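Local coordinates for HRDC domain-containing protein (Bifidobacterium adolescentis ATCC 15703, PDB 3CYM) that probably acts on nucleic acids as a 3'-5' exonuclease of the ribonuclease D type, although its function remains uncharacterised, at residues A[48-59]-A[153-161]; A[238-246]-A[256-267]. All blocks are in the same frame, centred on the assembly; numbering follows the deposited sequence.

How the contacts relate
Contact 1 (48-59 with 153-161) closes before contact 2 (238-246 with 256-267) opens, so the two follow one another along the chain, their centres about 22 Å apart. Contact 1 belongs to the 3'-5' exonuclease domain, where the connection between strands 40-47 and 57-65 of the mixed sheet meets the loop leading into helix 163-174. Contact 2 pairs helix 231-250 with helices 255-258 and 261-270 of the HRDC domain. They share no strand or helix, yet they touch: Tyr53 OH lies 2.9 Å from Asp245 OD1, a probable hydrogen bond, and Leu257 packs on the backbone of Gly50 and Phe51. The 48-59 connection thus joins the exonuclease core to its HRDC neighbour.

Contact 1. Residues A[48-59]-A[153-161]; sequences ASGFRYGHEDWL and AADWSYRPL
Ser157 and Asp155 press against Ala48, Phe51, Arg52 and Trp58, and here the packing is closest. Ser157 CB stands over the six-membered ring of Trp58, 3.6 Å from its centroid in a CH-pi contact, while one face of the Arg52 guanidinium also lies against this carbon; Arg52 NE is hydrogen-bonded to Tyr303 and NH2 salt-bridged to Asp252. Asp155 lays its carboxylate almost parallel to the Phe51 ring (planes 8° apart), with CB over the ring centre in a second CH-pi contact. Extension of Asp155 CG away from its own backbone N (chi1 -179°) sets that stack and brings OD1 back to Ser157: OD1 accepts Ser157 N at 3.1 Å, closing an Asx turn, and Ser157 OG at 2.5 Å, both from the same face of the carboxylate. The other oxygen, OD2, is held by Arg302 and Tyr303, and Phe300 stacks on Phe51, so helix 296-301 and the residues after it cover this part.

In the RNase H-like exonuclease fold the first of these segments links neighbouring antiparallel strands, and Trp58 and Leu59 form a classic beta bulge opposite Glu46, a sodium ligand. The side chain of Trp156 touches Glu46 and is itself about 7 Å from a sodium ion; Leu59 CD2 approaches Trp156 CZ3 at 3.9 Å, neither squarely over the ring nor at its edge.

Toward Arg159 the grip is polar and sparser. This side chain, bent at chi2, brings NH2 to Trp58 O at 2.7 Å, on a lone pair in the carbonyl plane, though the N-H is bent (138°). Its NH1 returns to Trp156 O at 2.8 Å, and Asp73 takes NE in a salt bridge. At exposed Ser49 the segments are bridged by a water 2.9 Å from Ala154 O that also reaches Ser49 O.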
loop_
_atom_site.group_PDB
_atom_site.type_symbol
_atom_site.label_atom_id
_atom_site.label_comp_id
_atom_site.label_asym_id
_atom_site.label_seq_id
_atom_site.Cartn_x
_atom_site.Cartn_y
_atom_site.Cartn_z
ATOM N N ALA A 48 2.554 -9.588 -6.958
ATOM C CA ALA A 48 3.609 -10.513 -6.588
ATOM C C ALA A 48 4.712 -9.795 -5.810
ATOM O O ALA A 48 5.888 -9.881 -6.174
ATOM C CB ALA A 48 4.155 -11.184 -7.832
ATOM N N SER A 49 4.310 -9.081 -4.750
ATOM C CA SER A 49 5.223 -8.328 -3.887
ATOM C C SER A 49 6.191 -9.267 -3.182
ATOM O O SER A 49 5.800 -10.354 -2.751
ATOM C CB SER A 49 4.438 -7.530 -2.843
ATOM O OG SER A 49 3.733 -8.396 -1.969
ATOM N N GLY A 50 7.448 -8.851 -3.070
ATOM C CA GLY A 50 8.481 -9.704 -2.501
ATOM C C GLY A 50 9.133 -10.568 -3.566
ATOM O O GLY A 50 10.265 -11.024 -3.384
ATOM N N PHE A 51 8.428 -10.772 -4.684
ATOM C CA PHE A 51 8.908 -11.608 -5.792
ATOM C C PHE A 51 9.280 -10.805 -7.039
ATOM O O PHE A 51 10.448 -10.776 -7.446
ATOM C CB PHE A 51 7.873 -12.677 -6.149
ATOM C CG PHE A 51 7.587 -13.640 -5.037
ATOM C CD1 PHE A 51 8.345 -14.800 -4.898
ATOM C CD2 PHE A 51 6.549 -13.395 -4.135
ATOM C CE1 PHE A 51 8.088 -15.700 -3.869
ATOM C CE2 PHE A 51 6.281 -14.288 -3.103
ATOM C CZ PHE A 51 7.053 -15.445 -2.965
ATOM N N ARG A 52 8.285 -10.174 -7.654
ATOM C CA ARG A 52 8.502 -9.314 -8.822
ATOM C C ARG A 52 8.955 -7.921 -8.388
ATOM O O ARG A 52 9.062 -7.653 -7.189
ATOM C CB ARG A 52 7.233 -9.229 -9.683
ATOM C CG ARG A 52 6.839 -10.542 -10.364
ATOM C CD ARG A 52 7.994 -11.118 -11.151
ATOM N NE ARG A 52 7.716 -12.455 -11.656
ATOM C CZ ARG A 52 7.504 -12.749 -12.933
ATOM N NH1 ARG A 52 7.253 -14.000 -13.289
ATOM N NH2 ARG A 52 7.540 -11.799 -13.857
ATOM N N TYR A 53 9.204 -7.041 -9.361
ATOM C CA TYR A 53 9.770 -5.720 -9.090
ATOM C C TYR A 53 8.940 -4.828 -8.166
ATOM O O TYR A 53 9.342 -4.566 -7.027
ATOM C CB TYR A 53 10.102 -4.974 -10.389
ATOM C CG TYR A 53 10.571 -3.547 -10.163
ATOM C CD1 TYR A 53 11.795 -3.283 -9.546
ATOM C CD2 TYR A 53 9.783 -2.460 -10.553
ATOM C CE1 TYR A 53 12.227 -1.985 -9.337
ATOM C CE2 TYR A 53 10.203 -1.155 -10.338
ATOM C CZ TYR A 53 11.428 -0.925 -9.736
ATOM O OH TYR A 53 11.855 0.364 -9.526
ATOM N N GLY A 54 7.790 -4.368 -8.649
ATOM C CA GLY A 54 7.011 -3.375 -7.919
ATOM C C GLY A 54 5.620 -3.850 -7.563
ATOM O O GLY A 54 5.442 -4.930 -6.993
ATOM N N HIS A 55 4.633 -3.033 -7.911
ATOM C CA HIS A 55 3.254 -3.291 -7.523
ATOM C C HIS A 55 2.350 -3.394 -8.746
ATOM O O HIS A 55 1.250 -2.840 -8.777
ATOM C CB HIS A 55 2.779 -2.223 -6.530
ATOM C CG HIS A 55 3.728 -2.013 -5.391
ATOM N ND1 HIS A 55 3.823 -2.889 -4.331
ATOM C CD2 HIS A 55 4.659 -1.054 -5.171
ATOM C CE1 HIS A 55 4.755 -2.468 -3.496
ATOM N NE2 HIS A 55 5.276 -1.356 -3.981
ATOM N N GLU A 56 2.843 -4.112 -9.753
ATOM C CA GLU A 56 2.056 -4.466 -10.922
ATOM C C GLU A 56 1.080 -5.572 -10.523
ATOM O O GLU A 56 1.448 -6.514 -9.814
ATOM C CB GLU A 56 2.975 -4.936 -12.052
ATOM C CG GLU A 56 2.285 -5.213 -13.382
ATOM C CD GLU A 56 3.183 -5.927 -14.394
ATOM O OE1 GLU A 56 4.428 -5.850 -14.275
ATOM O OE2 GLU A 56 2.635 -6.569 -15.316
ATOM N N ASP A 57 -0.168 -5.441 -10.960
ATOM C CA ASP A 57 -1.168 -6.447 -10.680
ATOM C C ASP A 57 -0.939 -7.675 -11.568
ATOM O O ASP A 57 -0.814 -7.562 -12.788
ATOM C CB ASP A 57 -2.577 -5.883 -10.884
ATOM C CG ASP A 57 -2.921 -4.765 -9.902
ATOM O OD1 ASP A 57 -2.276 -4.655 -8.833
ATOM O OD2 ASP A 57 -3.863 -3.991 -10.197
ATOM N N TRP A 58 -0.866 -8.840 -10.934
ATOM C CA TRP A 58 -0.784 -10.106 -11.642
ATOM C C TRP A 58 -2.126 -10.829 -11.660
ATOM O O TRP A 58 -2.271 -11.906 -12.256
ATOM C CB TRP A 58 0.323 -10.960 -11.029
ATOM C CG TRP A 58 1.662 -10.488 -11.488
ATOM C CD1 TRP A 58 2.452 -9.544 -10.891
ATOM C CD2 TRP A 58 2.347 -10.889 -12.678
ATOM N NE1 TRP A 58 3.598 -9.349 -11.626
ATOM C CE2 TRP A 58 3.564 -10.163 -12.725
ATOM C CE3 TRP A 58 2.064 -11.801 -13.701
ATOM C CZ2 TRP A 58 4.490 -10.326 -13.747
ATOM C CZ3 TRP A 58 2.984 -11.963 -14.719
ATOM C CH2 TRP A 58 4.183 -11.222 -14.740
ATOM N N LEU A 59 -3.103 -10.226 -10.992
ATOM C CA LEU A 59 -4.492 -10.680 -11.034
ATOM C C LEU A 59 -5.409 -9.534 -10.631
ATOM O O LEU A 59 -5.029 -8.657 -9.855
ATOM C CB LEU A 59 -4.719 -11.898 -10.124
ATOM C CG LEU A 59 -6.077 -12.627 -10.226
ATOM C CD1 LEU A 59 -6.359 -13.200 -11.608
ATOM C CD2 LEU A 59 -6.152 -13.716 -9.195
ATOM N N ALA A 153 0.433 -14.177 0.743
ATOM C CA ALA A 153 1.828 -13.895 0.390
ATOM C C ALA A 153 2.344 -14.742 -0.781
ATOM O O ALA A 153 3.539 -15.027 -0.879
ATOM C CB ALA A 153 2.736 -14.032 1.627
ATOM N N ALA A 154 1.427 -15.125 -1.667
ATOM C CA ALA A 154 1.731 -15.925 -2.849
ATOM C C ALA A 154 2.462 -15.121 -3.926
ATOM O O ALA A 154 2.361 -13.891 -3.994
ATOM C CB ALA A 154 0.442 -16.516 -3.420
ATOM N N ASP A 155 3.201 -15.825 -4.773
ATOM C CA ASP A 155 3.753 -15.203 -5.960
ATOM C C ASP A 155 2.689 -15.236 -7.039
ATOM O O ASP A 155 2.572 -16.222 -7.761
ATOM C CB ASP A 155 5.024 -15.913 -6.440
ATOM C CG ASP A 155 5.635 -15.246 -7.671
ATOM O OD1 ASP A 155 5.073 -14.256 -8.180
ATOM O OD2 ASP A 155 6.675 -15.715 -8.153
ATOM N N TRP A 156 1.936 -14.144 -7.170
ATOM C CA TRP A 156 0.794 -14.105 -8.098
ATOM C C TRP A 156 1.157 -14.125 -9.575
ATOM O O TRP A 156 0.269 -14.225 -10.425
ATOM C CB TRP A 156 -0.146 -12.949 -7.764
ATOM C CG TRP A 156 -0.825 -13.194 -6.468
ATOM C CD1 TRP A 156 -0.451 -12.723 -5.239
ATOM C CD2 TRP A 156 -1.965 -14.031 -6.253
ATOM N NE1 TRP A 156 -1.316 -13.189 -4.271
ATOM C CE2 TRP A 156 -2.251 -14.001 -4.866
ATOM C CE3 TRP A 156 -2.791 -14.789 -7.099
ATOM C CZ2 TRP A 156 -3.330 -14.699 -4.306
ATOM C CZ3 TRP A 156 -3.868 -15.489 -6.534
ATOM C CH2 TRP A 156 -4.121 -15.437 -5.153
ATOM N N SER A 157 2.457 -14.074 -9.870
ATOM C CA SER A 157 2.960 -14.214 -11.244
ATOM C C SER A 157 3.062 -15.664 -11.717
ATOM O O SER A 157 3.388 -15.912 -12.877
ATOM C CB SER A 157 4.323 -13.538 -11.389
ATOM O OG SER A 157 5.329 -14.267 -10.715
ATOM N N TYR A 158 2.797 -16.612 -10.816
ATOM C CA TYR A 158 2.841 -18.039 -11.136
ATOM C C TYR A 158 1.734 -18.393 -12.139
ATOM O O TYR A 158 0.568 -18.120 -11.892
ATOM C CB TYR A 158 2.682 -18.868 -9.852
ATOM C CG TYR A 158 3.176 -20.302 -9.942
ATOM C CD1 TYR A 158 2.367 -21.313 -10.473
ATOM C CD2 TYR A 158 4.452 -20.652 -9.484
ATOM C CE1 TYR A 158 2.819 -22.633 -10.561
ATOM C CE2 TYR A 158 4.914 -21.976 -9.569
ATOM C CZ TYR A 158 4.089 -22.957 -10.109
ATOM O OH TYR A 158 4.523 -24.266 -10.194
ATOM N N ARG A 159 2.111 -18.964 -13.280
ATOM C CA ARG A 159 1.134 -19.465 -14.261
ATOM C C ARG A 159 1.376 -20.952 -14.544
ATOM O O ARG A 159 2.516 -21.377 -14.628
ATOM C CB ARG A 159 1.162 -18.664 -15.570
ATOM C CG ARG A 159 0.834 -17.181 -15.450
ATOM C CD ARG A 159 -0.643 -16.939 -15.191
ATOM N NE ARG A 159 -0.947 -15.511 -15.127
ATOM C CZ ARG A 159 -0.879 -14.760 -14.030
ATOM N NH1 ARG A 159 -0.510 -15.282 -12.862
ATOM N NH2 ARG A 159 -1.183 -13.473 -14.105
ATOM N N PRO A 160 0.302 -21.758 -14.655
ATOM C CA PRO A 160 -1.102 -21.396 -14.434
ATOM C C PRO A 160 -1.395 -21.213 -12.946
ATOM O O PRO A 160 -0.722 -21.810 -12.106
ATOM C CB PRO A 160 -1.867 -22.594 -14.994
ATOM C CG PRO A 160 -0.921 -23.732 -14.883
ATOM C CD PRO A 160 0.458 -23.178 -15.021
ATOM N N LEU A 161 -2.361 -20.357 -12.626
ATOM C CA LEU A 161 -2.759 -20.156 -11.241
ATOM C C LEU A 161 -3.464 -21.405 -10.711
ATOM O O LEU A 161 -4.421 -21.885 -11.330
ATOM C CB LEU A 161 -3.652 -18.920 -11.094
ATOM C CG LEU A 161 -2.981 -17.546 -11.208
ATOM C CD1 LEU A 161 -4.004 -16.459 -11.433
ATOM C CD2 LEU A 161 -2.125 -17.246 -9.981
HETATM O O HOH W 1 3.054 -11.506 -2.554
#

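Contact 2. Residues A[238-246]-A[256-267]; sequences RALWTRRDE and TLLLSDSSIIEV
Leu240 and Ile264 bring helices 238-246 and 261-267 together, the axes running roughly antiparallel at 146° and approaching to 10.1 Å. Leu240 supplies the apolar end: CD1 presses tightly on Val267 CG2 (3.5 Å) and rests on Ile264, while CD2 meets Leu259 CD2. Arg244, one turn on, fits as a knob into the hole formed by Thr256, Leu258, Asp261 and Ile264. Its chain runs out extended and kinks at chi3 (74°), which turns the guanidinium toward the start of helix 261-267. There NH2 donates twice, to Leu259 O at 2.9 Å and to Asp261 OD1 at 2.8 Å; the latter, a salt bridge, is fairly straight (160°), with guanidinium and carboxylate nearly coplanar. Ile264 CD1 lies over one guanidinium face, and a water joins NH1 to Asp261 OD2, which Ser222 N also holds. Ser260 OG caps the same helix through Ser263 N, 3.0 Å away. These helices build part of the small helical HRDC domain, a fold associated with nucleic acid binding. Replacing Arg244 by a leucine would probably leave Asp261 without its charged mate and Leu259 O without this donor. One buried arginine thus ties a carboxylate and a backbone carbonyl to its helix, so a salt bridge, a carbonyl bond and apolar packing all join the two segments through residues one turn apart on helix 238-246.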
loop_
_atom_site.group_PDB
_atom_site.type_symbol
_atom_site.label_atom_id
_atom_site.label_comp_id
_atom_site.label_asym_id
_atom_site.label_seq_id
_atom_site.Cartn_x
_atom_site.Cartn_y
_atom_site.Cartn_z
ATOM N N ARG A 238 24.022 5.023 -2.203
ATOM C CA ARG A 238 23.278 5.657 -3.288
ATOM C C ARG A 238 23.503 4.974 -4.630
ATOM O O ARG A 238 22.542 4.659 -5.329
ATOM C CB ARG A 238 23.643 7.139 -3.414
ATOM C CG ARG A 238 22.750 7.897 -4.377
ATOM C CD ARG A 238 23.045 9.383 -4.385
ATOM N NE ARG A 238 24.454 9.680 -4.656
ATOM C CZ ARG A 238 24.941 10.907 -4.832
ATOM N NH1 ARG A 238 26.236 11.079 -5.066
ATOM N NH2 ARG A 238 24.137 11.964 -4.780
ATOM N N ALA A 239 24.772 4.743 -4.973
ATOM C CA ALA A 239 25.153 4.181 -6.270
ATOM C C ALA A 239 24.690 2.730 -6.425
ATOM O O ALA A 239 24.184 2.348 -7.483
ATOM C CB ALA A 239 26.658 4.293 -6.468
ATOM N N LEU A 240 24.854 1.940 -5.362
ATOM C CA LEU A 240 24.399 0.546 -5.321
ATOM C C LEU A 240 22.881 0.391 -5.372
ATOM O O LEU A 240 22.378 -0.441 -6.131
ATOM C CB LEU A 240 24.947 -0.168 -4.084
ATOM C CG LEU A 240 26.415 -0.609 -4.112
ATOM C CD1 LEU A 240 26.766 -1.117 -2.748
ATOM C CD2 LEU A 240 26.676 -1.692 -5.154
ATOM N N TRP A 241 22.161 1.176 -4.565
ATOM C CA TRP A 241 20.701 1.195 -4.592
ATOM C C TRP A 241 20.166 1.495 -5.986
ATOM O O TRP A 241 19.203 0.858 -6.431
ATOM C CB TRP A 241 20.123 2.223 -3.608
ATOM C CG TRP A 241 18.620 2.128 -3.476
ATOM C CD1 TRP A 241 17.924 1.431 -2.517
ATOM C CD2 TRP A 241 17.626 2.735 -4.329
ATOM N NE1 TRP A 241 16.573 1.564 -2.723
ATOM C CE2 TRP A 241 16.359 2.356 -3.824
ATOM C CE3 TRP A 241 17.684 3.563 -5.468
ATOM C CZ2 TRP A 241 15.154 2.779 -4.419
ATOM C CZ3 TRP A 241 16.487 3.977 -6.071
ATOM C CH2 TRP A 241 15.240 3.583 -5.538
ATOM N N THR A 242 20.770 2.487 -6.641
ATOM C CA THR A 242 20.324 2.963 -7.947
ATOM C C THR A 242 20.483 1.894 -9.019
ATOM O O THR A 242 19.526 1.607 -9.752
ATOM C CB THR A 242 21.082 4.242 -8.365
ATOM O OG1 THR A 242 20.896 5.249 -7.365
ATOM C CG2 THR A 242 20.587 4.771 -9.715
ATOM N N ARG A 243 21.677 1.308 -9.104
ATOM C CA ARG A 243 21.929 0.266 -10.096
ATOM C C ARG A 243 21.087 -0.986 -9.829
ATOM O O ARG A 243 20.540 -1.565 -10.762
ATOM C CB ARG A 243 23.417 -0.054 -10.209
ATOM C CG ARG A 243 23.780 -1.014 -11.349
ATOM C CD ARG A 243 23.186 -0.627 -12.709
ATOM N NE ARG A 243 23.622 -1.556 -13.755
ATOM C CZ ARG A 243 23.006 -1.767 -14.917
ATOM N NH1 ARG A 243 21.871 -1.144 -15.227
ATOM N NH2 ARG A 243 23.523 -2.639 -15.773
ATOM N N ARG A 244 20.962 -1.369 -8.558
ATOM C CA ARG A 244 20.092 -2.476 -8.155
ATOM C C ARG A 244 18.636 -2.225 -8.569
ATOM O O ARG A 244 17.946 -3.148 -8.971
ATOM C CB ARG A 244 20.189 -2.704 -6.641
ATOM C CG ARG A 244 19.425 -3.906 -6.103
ATOM C CD ARG A 244 19.480 -3.953 -4.590
ATOM N NE ARG A 244 18.632 -2.952 -3.943
ATOM C CZ ARG A 244 18.350 -2.939 -2.640
ATOM N NH1 ARG A 244 17.577 -1.987 -2.139
ATOM N NH2 ARG A 244 18.835 -3.878 -1.835
ATOM N N ASP A 245 18.191 -0.973 -8.488
ATOM C CA ASP A 245 16.817 -0.611 -8.853
ATOM C C ASP A 245 16.571 -0.685 -10.363
ATOM O O ASP A 245 15.506 -1.119 -10.796
ATOM C CB ASP A 245 16.468 0.782 -8.323
ATOM C CG ASP A 245 15.002 1.126 -8.501
ATOM O OD1 ASP A 245 14.159 0.572 -7.763
ATOM O OD2 ASP A 245 14.702 1.962 -9.373
ATOM N N GLU A 246 17.558 -0.259 -11.147
ATOM C CA GLU A 246 17.504 -0.345 -12.612
ATOM C C GLU A 246 17.377 -1.788 -13.078
ATOM O O GLU A 246 16.486 -2.120 -13.864
ATOM C CB GLU A 246 18.764 0.264 -13.228
ATOM C CG GLU A 246 18.887 1.760 -13.062
ATOM C CD GLU A 246 20.215 2.294 -13.546
ATOM O OE1 GLU A 246 20.995 1.523 -14.154
ATOM O OE2 GLU A 246 20.479 3.492 -13.309
ATOM N N THR A 256 15.780 -6.667 -3.563
ATOM C CA THR A 256 16.559 -7.329 -2.515
ATOM C C THR A 256 16.861 -8.803 -2.803
ATOM O O THR A 256 17.573 -9.459 -2.037
ATOM C CB THR A 256 15.883 -7.198 -1.149
ATOM O OG1 THR A 256 14.510 -7.571 -1.272
ATOM C CG2 THR A 256 15.979 -5.758 -0.639
ATOM N N LEU A 257 16.302 -9.324 -3.894
ATOM C CA LEU A 257 16.680 -10.641 -4.388
ATOM C C LEU A 257 17.969 -10.561 -5.208
ATOM O O LEU A 257 18.712 -11.536 -5.315
ATOM C CB LEU A 257 15.540 -11.280 -5.195
ATOM C CG LEU A 257 14.386 -11.882 -4.382
ATOM C CD1 LEU A 257 13.160 -12.129 -5.243
ATOM C CD2 LEU A 257 14.829 -13.173 -3.711
ATOM N N LEU A 258 18.235 -9.387 -5.774
ATOM C CA LEU A 258 19.439 -9.169 -6.573
ATOM C C LEU A 258 20.652 -8.850 -5.711
ATOM O O LEU A 258 21.769 -9.263 -6.012
ATOM C CB LEU A 258 19.208 -8.039 -7.573
ATOM C CG LEU A 258 18.198 -8.331 -8.676
ATOM C CD1 LEU A 258 18.299 -7.252 -9.740
ATOM C CD2 LEU A 258 18.417 -9.731 -9.287
ATOM N N LEU A 259 20.415 -8.097 -4.644
ATOM C CA LEU A 259 21.464 -7.652 -3.747
ATOM C C LEU A 259 20.806 -7.265 -2.423
ATOM O O LEU A 259 19.841 -6.489 -2.393
ATOM C CB LEU A 259 22.240 -6.475 -4.371
ATOM C CG LEU A 259 23.452 -5.881 -3.648
ATOM C CD1 LEU A 259 24.632 -6.845 -3.621
ATOM C CD2 LEU A 259 23.847 -4.574 -4.309
ATOM N N SER A 260 21.320 -7.831 -1.335
ATOM C CA SER A 260 20.824 -7.549 -0.000
ATOM C C SER A 260 21.253 -6.167 0.488
ATOM O O SER A 260 22.238 -5.604 0.002
ATOM C CB SER A 260 21.348 -8.600 0.969
ATOM O OG SER A 260 22.743 -8.444 1.151
ATOM N N ASP A 261 20.517 -5.645 1.467
ATOM C CA ASP A 261 20.871 -4.405 2.154
ATOM C C ASP A 261 22.118 -4.568 3.022
ATOM O O ASP A 261 22.920 -3.646 3.118
ATOM C CB ASP A 261 19.703 -3.915 3.008
ATOM C CG ASP A 261 18.579 -3.306 2.183
ATOM O OD1 ASP A 261 18.650 -3.338 0.936
ATOM O OD2 ASP A 261 17.616 -2.781 2.786
ATOM N N SER A 262 22.276 -5.741 3.638
ATOM C CA SER A 262 23.484 -6.084 4.402
ATOM C C SER A 262 24.740 -5.965 3.563
ATOM O O SER A 262 25.721 -5.404 4.037
ATOM C CB SER A 262 23.415 -7.511 4.957
ATOM O OG SER A 262 22.218 -7.732 5.673
ATOM N N SER A 263 24.705 -6.498 2.335
ATOM C CA SER A 263 25.833 -6.414 1.390
ATOM C C SER A 263 26.179 -4.981 1.050
ATOM O O SER A 263 27.346 -4.619 1.100
ATOM C CB SER A 263 25.560 -7.164 0.084
ATOM O OG SER A 263 25.502 -8.563 0.302
ATOM N N ILE A 264 25.155 -4.194 0.703
ATOM C CA ILE A 264 25.276 -2.755 0.428
ATOM C C ILE A 264 25.965 -1.997 1.574
ATOM O O ILE A 264 26.968 -1.315 1.350
ATOM C CB ILE A 264 23.891 -2.107 0.101
ATOM C CG1 ILE A 264 23.354 -2.623 -1.236
ATOM C CG2 ILE A 264 23.981 -0.580 0.058
ATOM C CD1 ILE A 264 21.923 -2.239 -1.521
ATOM N N ILE A 265 25.438 -2.141 2.792
ATOM C CA ILE A 265 26.023 -1.515 3.989
ATOM C C ILE A 265 27.448 -2.026 4.245
ATOM O O ILE A 265 28.353 -1.242 4.527
ATOM C CB ILE A 265 25.103 -1.704 5.240
ATOM C CG1 ILE A 265 23.726 -1.047 5.022
ATOM C CG2 ILE A 265 25.756 -1.181 6.521
ATOM C CD1 ILE A 265 23.756 0.451 4.780
ATOM N N GLU A 266 27.646 -3.332 4.099
ATOM C CA GLU A 266 28.954 -3.958 4.282
ATOM C C GLU A 266 30.039 -3.356 3.388
ATOM O O GLU A 266 31.120 -3.001 3.871
ATOM C CB GLU A 266 28.855 -5.453 4.003
ATOM C CG GLU A 266 29.440 -6.315 5.083
ATOM C CD GLU A 266 29.556 -7.770 4.671
ATOM O OE1 GLU A 266 30.678 -8.312 4.751
ATOM O OE2 GLU A 266 28.531 -8.372 4.268
ATOM N N VAL A 267 29.742 -3.223 2.095
ATOM C CA VAL A 267 30.726 -2.702 1.139
ATOM C C VAL A 267 30.888 -1.182 1.242
ATOM O O VAL A 267 31.927 -0.639 0.870
ATOM C CB VAL A 267 30.449 -3.152 -0.329
ATOM C CG1 VAL A 267 30.542 -4.647 -0.457
ATOM C CG2 VAL A 267 29.109 -2.716 -0.774
HETATM O O HOH W 2 16.396 -1.159 0.517
#